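Putative cell adhesion protein (Parabacteroides distasonis, PDB 3LIU) probably serves as a structural subunit of an adhesive pilus of the FimA/Mfa1 fimbrillin family. Local coordinates at residues V284-T288 against F352-R356; E340-D344 against S386-E390. One frame throughout, in Å; residues are numbered along the deposited sequence.

Contact 1 of 2, residues V284-T288 against F352-R356; sequences VYENT and FYVQR
Asn287 and Val354 form an isolated antiparallel beta bridge, a hydrogen-bonded pair that ties the loop after strand 282-284 to the loop leading into strand 358-366. Asn287 N donates to Val354 O at 3.0 Å, and Val354 N returns a bond to Asn287 O at 3.1 Å. The tight part is where Val354 meets Val284. With CG1 trans to its own nitrogen (chi1 -179°), Val354 sends that methyl to Val284 CG2, 3.6 Å away, and the two branched side chains cross at about a right angle. Their compact apolar shape suits a buried place, where Ala176 of strand 172-185 also packs on Val354. The looser, partly exposed end holds Thr288, whose methyl CG2 rests 4.1 Å from Gln355 CG while its hydroxyl bonds to Glu224. Gln355 folds back locally: NE2 donates to Phe352 O and lies over the centre of the Phe352 ring. Glu286 is buried, and its long chain lets the carboxylate serve two backbone amides, OE1 taking that of Ile223. The Arg356 guanidinium instead turns to Asp174 and to the carbonyls of Gly221 and Val172. Glu286 OE2 uses its anti lone pair to accept from Arg356 N at 2.9 Å, with an N-H...O angle of 160°.

Contact 2 of 2, residues E340-D344 against S386-E390; sequences EVTID and SVKVE
This is a single backbone bridge with the bonding pattern of a parallel pair, in a partly buried place where strand 340-343, the partner of strand 347-350 in a two-stranded hairpin, meets strand 383-391 beside strand 358-366. Thr342 sits across from Lys388 and bonds to both of its neighbours: Thr342 N donates to Val387 O at 2.9 Å, and Val389 N donates to Thr342 O at 2.9 Å. Both bonds are almost straight. Consistent with strand axes 46° apart, direct bonding is limited to this one bridge, and a water continues it at each end. One joins Glu340 O to Val387 N; the other accepts from Asp344 N and donates to Val389 O.

On the buried face, beta-branched residues suit the extended backbone and fill the seam. Val389 holds CG1 trans to its nitrogen (chi1 173°), alongside Ile343 CD1 at 3.9 Å, while its other methyl, CG2, meets Val341 CG1 at 3.7 Å. Val387 CG1 makes a looser contact with Val341 CG1, and the Val387 side chain also touches Tyr360 and Ile362. Polar residues suit the other face: Thr342 OG1 is hydrogen-bonded to Lys348 NZ of the hairpin, and Lys388 extends its chain into an exposed setting. The chemistry implies a seam fastened by two backbone bonds, packed with aliphatic groups on the buried side, where Phe352 also lies, and lengthened by water where the strands part.

How the contacts relate
Contact 1 lies mostly buried, its centre about 7 Å from the centre of the chain, whereas contact 2, its centre about 16 Å out, has one buried and one exposed face. Strand 358-366 relates them: segment 352-356 leads into it, and strand 383-391 of contact 2 pairs with it. The contacts are about 13 Å apart, centre to centre, and Phe352 joins them directly, its ring atom CZ packing 3.7 Å from Ile343 CD1 and its CB resting 3.8 Å from Val341 CG2. Each has a single backbone bridge, antiparallel in contact 1 and with parallel-bridge bonding in contact 2. Deep in the fold a carboxylate satisfies backbone amides; near the surface bridging waters take that role.

Contact 1 of 2, residues V284-T288 against F352-R356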
loop_
_atom_site.group_PDB
_atom_site.type_symbol
_atom_site.label_atom_id
_atom_site.label_comp_id
_atom_site.label_asym_id
_atom_site.label_seq_id
_atom_site.Cartn_x
_atom_site.Cartn_y
_atom_site.Cartn_z
ATOM N N VAL A 284 3.723 0.334 -0.541
ATOM C CA VAL A 284 3.596 1.485 0.340
ATOM C C VAL A 284 2.207 1.405 0.951
ATOM O O VAL A 284 1.330 0.693 0.419
ATOM C CB VAL A 284 3.770 2.861 -0.435
ATOM C CG1 VAL A 284 5.139 3.004 -1.028
ATOM C CG2 VAL A 284 2.722 3.022 -1.529
ATOM N N TYR A 285 1.988 2.124 2.046
ATOM C CA TYR A 285 0.638 2.246 2.611
ATOM C C TYR A 285 -0.055 3.479 1.993
ATOM O O TYR A 285 0.567 4.283 1.254
ATOM C CB TYR A 285 0.661 2.336 4.156
ATOM C CG TYR A 285 1.080 1.076 4.918
ATOM C CD1 TYR A 285 0.670 -0.188 4.515
ATOM C CD2 TYR A 285 1.846 1.166 6.076
ATOM C CE1 TYR A 285 1.018 -1.318 5.206
ATOM C CE2 TYR A 285 2.201 0.000 6.805
ATOM C CZ TYR A 285 1.797 -1.212 6.359
ATOM O OH TYR A 285 2.144 -2.379 6.988
ATOM N N GLU A 286 -1.322 3.661 2.346
ATOM C CA GLU A 286 -2.075 4.799 1.832
ATOM C C GLU A 286 -1.465 6.105 2.277
ATOM O O GLU A 286 -0.975 6.247 3.402
ATOM C CB GLU A 286 -3.547 4.772 2.270
ATOM C CG GLU A 286 -4.322 3.557 1.777
ATOM C CD GLU A 286 -5.836 3.726 1.863
ATOM O OE1 GLU A 286 -6.314 4.256 2.892
ATOM O OE2 GLU A 286 -6.542 3.254 0.925
ATOM N N ASN A 287 -1.478 7.044 1.349
ATOM C CA ASN A 287 -1.162 8.425 1.598
ATOM C C ASN A 287 -1.916 9.319 0.595
ATOM O O ASN A 287 -1.618 9.322 -0.612
ATOM C CB ASN A 287 0.330 8.666 1.481
ATOM C CG ASN A 287 0.710 10.102 1.837
ATOM O OD1 ASN A 287 -0.155 10.885 2.203
ATOM N ND2 ASN A 287 1.988 10.460 1.677
ATOM N N THR A 288 -2.934 9.987 1.087
ATOM C CA THR A 288 -3.687 10.971 0.320
ATOM C C THR A 288 -3.533 12.328 0.926
ATOM O O THR A 288 -3.711 13.331 0.249
ATOM C CB THR A 288 -5.197 10.630 0.236
ATOM O OG1 THR A 288 -5.798 10.759 1.526
ATOM C CG2 THR A 288 -5.364 9.195 -0.285
ATOM N N PHE A 352 -6.132 11.744 -6.605
ATOM C CA PHE A 352 -6.348 10.356 -6.198
ATOM C C PHE A 352 -5.258 9.929 -5.191
ATOM O O PHE A 352 -5.525 9.194 -4.226
ATOM C CB PHE A 352 -6.282 9.460 -7.446
ATOM C CG PHE A 352 -6.881 8.121 -7.260
ATOM C CD1 PHE A 352 -8.267 7.944 -7.370
ATOM C CD2 PHE A 352 -6.074 7.025 -6.999
ATOM C CE1 PHE A 352 -8.827 6.686 -7.182
ATOM C CE2 PHE A 352 -6.604 5.774 -6.827
ATOM C CZ PHE A 352 -7.988 5.588 -6.914
ATOM N N TYR A 353 -4.019 10.330 -5.473
ATOM C CA TYR A 353 -2.876 9.962 -4.646
ATOM C C TYR A 353 -2.798 8.429 -4.437
ATOM O O TYR A 353 -3.082 7.667 -5.367
ATOM C CB TYR A 353 -2.858 10.820 -3.345
ATOM C CG TYR A 353 -2.707 12.299 -3.659
ATOM C CD1 TYR A 353 -1.580 12.761 -4.320
ATOM C CD2 TYR A 353 -3.684 13.226 -3.313
ATOM C CE1 TYR A 353 -1.424 14.096 -4.629
ATOM C CE2 TYR A 353 -3.533 14.575 -3.623
ATOM C CZ TYR A 353 -2.393 14.988 -4.283
ATOM O OH TYR A 353 -2.193 16.297 -4.614
ATOM N N VAL A 354 -2.411 7.983 -3.254
ATOM C CA VAL A 354 -2.055 6.590 -3.032
ATOM C C VAL A 354 -3.070 5.891 -2.146
ATOM O O VAL A 354 -3.170 6.169 -0.956
ATOM C CB VAL A 354 -0.622 6.455 -2.428
ATOM C CG1 VAL A 354 -0.241 4.992 -2.221
ATOM C CG2 VAL A 354 0.402 7.189 -3.311
ATOM N N GLN A 355 -3.815 4.958 -2.752
ATOM C CA GLN A 355 -4.870 4.250 -2.068
ATOM C C GLN A 355 -4.597 2.760 -2.189
ATOM O O GLN A 355 -3.933 2.316 -3.126
ATOM C CB GLN A 355 -6.227 4.596 -2.643
ATOM C CG GLN A 355 -6.554 6.060 -2.582
ATOM C CD GLN A 355 -7.946 6.352 -3.176
ATOM O OE1 GLN A 355 -8.835 5.541 -3.065
ATOM N NE2 GLN A 355 -8.110 7.498 -3.809
ATOM N N ARG A 356 -5.149 2.016 -1.240
ATOM C CA ARG A 356 -4.826 0.599 -1.050
ATOM C C ARG A 356 -5.289 -0.275 -2.239
ATOM O O ARG A 356 -6.304 -0.003 -2.869
ATOM C CB ARG A 356 -5.492 0.106 0.230
ATOM C CG ARG A 356 -7.046 0.022 0.092
ATOM C CD ARG A 356 -7.775 -0.142 1.425
ATOM N NE ARG A 356 -7.617 -1.473 1.927
ATOM C CZ ARG A 356 -8.434 -2.076 2.804
ATOM N NH1 ARG A 356 -9.473 -1.458 3.337
ATOM N NH2 ARG A 356 -8.178 -3.337 3.163
#

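Contact 2 of 2, residues E340-D344 against S386-E390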
loop_
_atom_site.group_PDB
_atom_site.type_symbol
_atom_site.label_atom_id
_atom_site.label_comp_id
_atom_site.label_asym_id
_atom_site.label_seq_id
_atom_site.Cartn_x
_atom_site.Cartn_y
_atom_site.Cartn_z
ATOM N N GLU A 340 -2.638 13.232 -10.643
ATOM C CA GLU A 340 -3.571 12.978 -11.739
ATOM C C GLU A 340 -3.340 11.517 -12.200
ATOM O O GLU A 340 -2.178 11.086 -12.428
ATOM C CB GLU A 340 -3.330 13.984 -12.881
ATOM C CG GLU A 340 -4.292 13.857 -14.086
ATOM C CD GLU A 340 -5.707 14.358 -13.785
ATOM O OE1 GLU A 340 -5.867 15.114 -12.825
ATOM O OE2 GLU A 340 -6.653 14.012 -14.518
ATOM N N VAL A 341 -4.425 10.768 -12.321
ATOM C CA VAL A 341 -4.379 9.384 -12.766
ATOM C C VAL A 341 -5.376 9.137 -13.912
ATOM O O VAL A 341 -6.389 9.845 -14.059
ATOM C CB VAL A 341 -4.636 8.395 -11.616
ATOM C CG1 VAL A 341 -3.615 8.652 -10.492
ATOM C CG2 VAL A 341 -6.111 8.498 -11.069
ATOM N N THR A 342 -5.041 8.145 -14.725
ATOM C CA THR A 342 -5.931 7.498 -15.665
ATOM C C THR A 342 -6.393 6.248 -14.969
ATOM O O THR A 342 -5.575 5.490 -14.437
ATOM C CB THR A 342 -5.168 7.207 -16.998
ATOM O OG1 THR A 342 -4.964 8.450 -17.654
ATOM C CG2 THR A 342 -5.957 6.292 -17.984
ATOM N N ILE A 343 -7.701 6.074 -14.897
ATOM C CA ILE A 343 -8.321 4.970 -14.146
ATOM C C ILE A 343 -9.452 4.419 -15.024
ATOM O O ILE A 343 -9.880 5.101 -15.953
ATOM C CB ILE A 343 -8.763 5.443 -12.701
ATOM C CG1 ILE A 343 -9.064 4.255 -11.788
ATOM C CG2 ILE A 343 -9.956 6.402 -12.750
ATOM C CD1 ILE A 343 -9.011 4.585 -10.279
ATOM N N ASP A 344 -9.846 3.169 -14.773
ATOM C CA ASP A 344 -10.845 2.413 -15.555
ATOM C C ASP A 344 -10.611 2.511 -17.037
ATOM O O ASP A 344 -11.535 2.776 -17.792
ATOM C CB ASP A 344 -12.280 2.877 -15.259
ATOM C CG ASP A 344 -12.658 2.711 -13.801
ATOM O OD1 ASP A 344 -12.193 1.740 -13.155
ATOM O OD2 ASP A 344 -13.434 3.551 -13.292
ATOM N N SER A 386 2.564 10.258 -16.837
ATOM C CA SER A 386 1.313 9.612 -17.056
ATOM C C SER A 386 1.260 8.420 -16.090
ATOM O O SER A 386 2.116 7.512 -16.160
ATOM C CB SER A 386 1.307 9.095 -18.484
ATOM O OG SER A 386 0.168 8.318 -18.734
ATOM N N VAL A 387 0.246 8.429 -15.222
ATOM C CA VAL A 387 0.062 7.428 -14.186
ATOM C C VAL A 387 -1.243 6.664 -14.449
ATOM O O VAL A 387 -2.325 7.242 -14.405
ATOM C CB VAL A 387 0.086 8.100 -12.798
ATOM C CG1 VAL A 387 0.014 7.111 -11.659
ATOM C CG2 VAL A 387 1.374 8.975 -12.660
ATOM N N LYS A 388 -1.125 5.364 -14.742
ATOM C CA LYS A 388 -2.273 4.472 -14.842
ATOM C C LYS A 388 -2.466 3.805 -13.530
ATOM O O LYS A 388 -1.507 3.272 -12.949
ATOM C CB LYS A 388 -2.054 3.356 -15.836
ATOM C CG LYS A 388 -1.971 3.785 -17.262
ATOM C CD LYS A 388 -1.812 2.545 -18.136
ATOM C CE LYS A 388 -1.562 2.892 -19.606
ATOM N NZ LYS A 388 -1.263 1.637 -20.359
ATOM N N VAL A 389 -3.708 3.809 -13.081
ATOM C CA VAL A 389 -4.123 3.072 -11.925
ATOM C C VAL A 389 -5.042 1.925 -12.353
ATOM O O VAL A 389 -6.011 2.138 -13.082
ATOM C CB VAL A 389 -4.867 3.974 -10.912
ATOM C CG1 VAL A 389 -5.431 3.125 -9.784
ATOM C CG2 VAL A 389 -3.915 5.015 -10.355
ATOM N N GLU A 390 -4.704 0.733 -11.864
ATOM C CA GLU A 390 -5.392 -0.525 -12.122
ATOM C C GLU A 390 -5.712 -1.158 -10.779
ATOM O O GLU A 390 -4.830 -1.192 -9.911
ATOM C CB GLU A 390 -4.446 -1.504 -12.841
ATOM C CG GLU A 390 -3.520 -0.903 -13.907
ATOM C CD GLU A 390 -4.151 -0.812 -15.288
ATOM O OE1 GLU A 390 -5.320 -1.241 -15.467
ATOM O OE2 GLU A 390 -3.460 -0.306 -16.205
HETATM O O HOH W 1 -1.908 10.713 -15.185
HETATM O O HOH W 2 -8.508 1.104 -13.105
#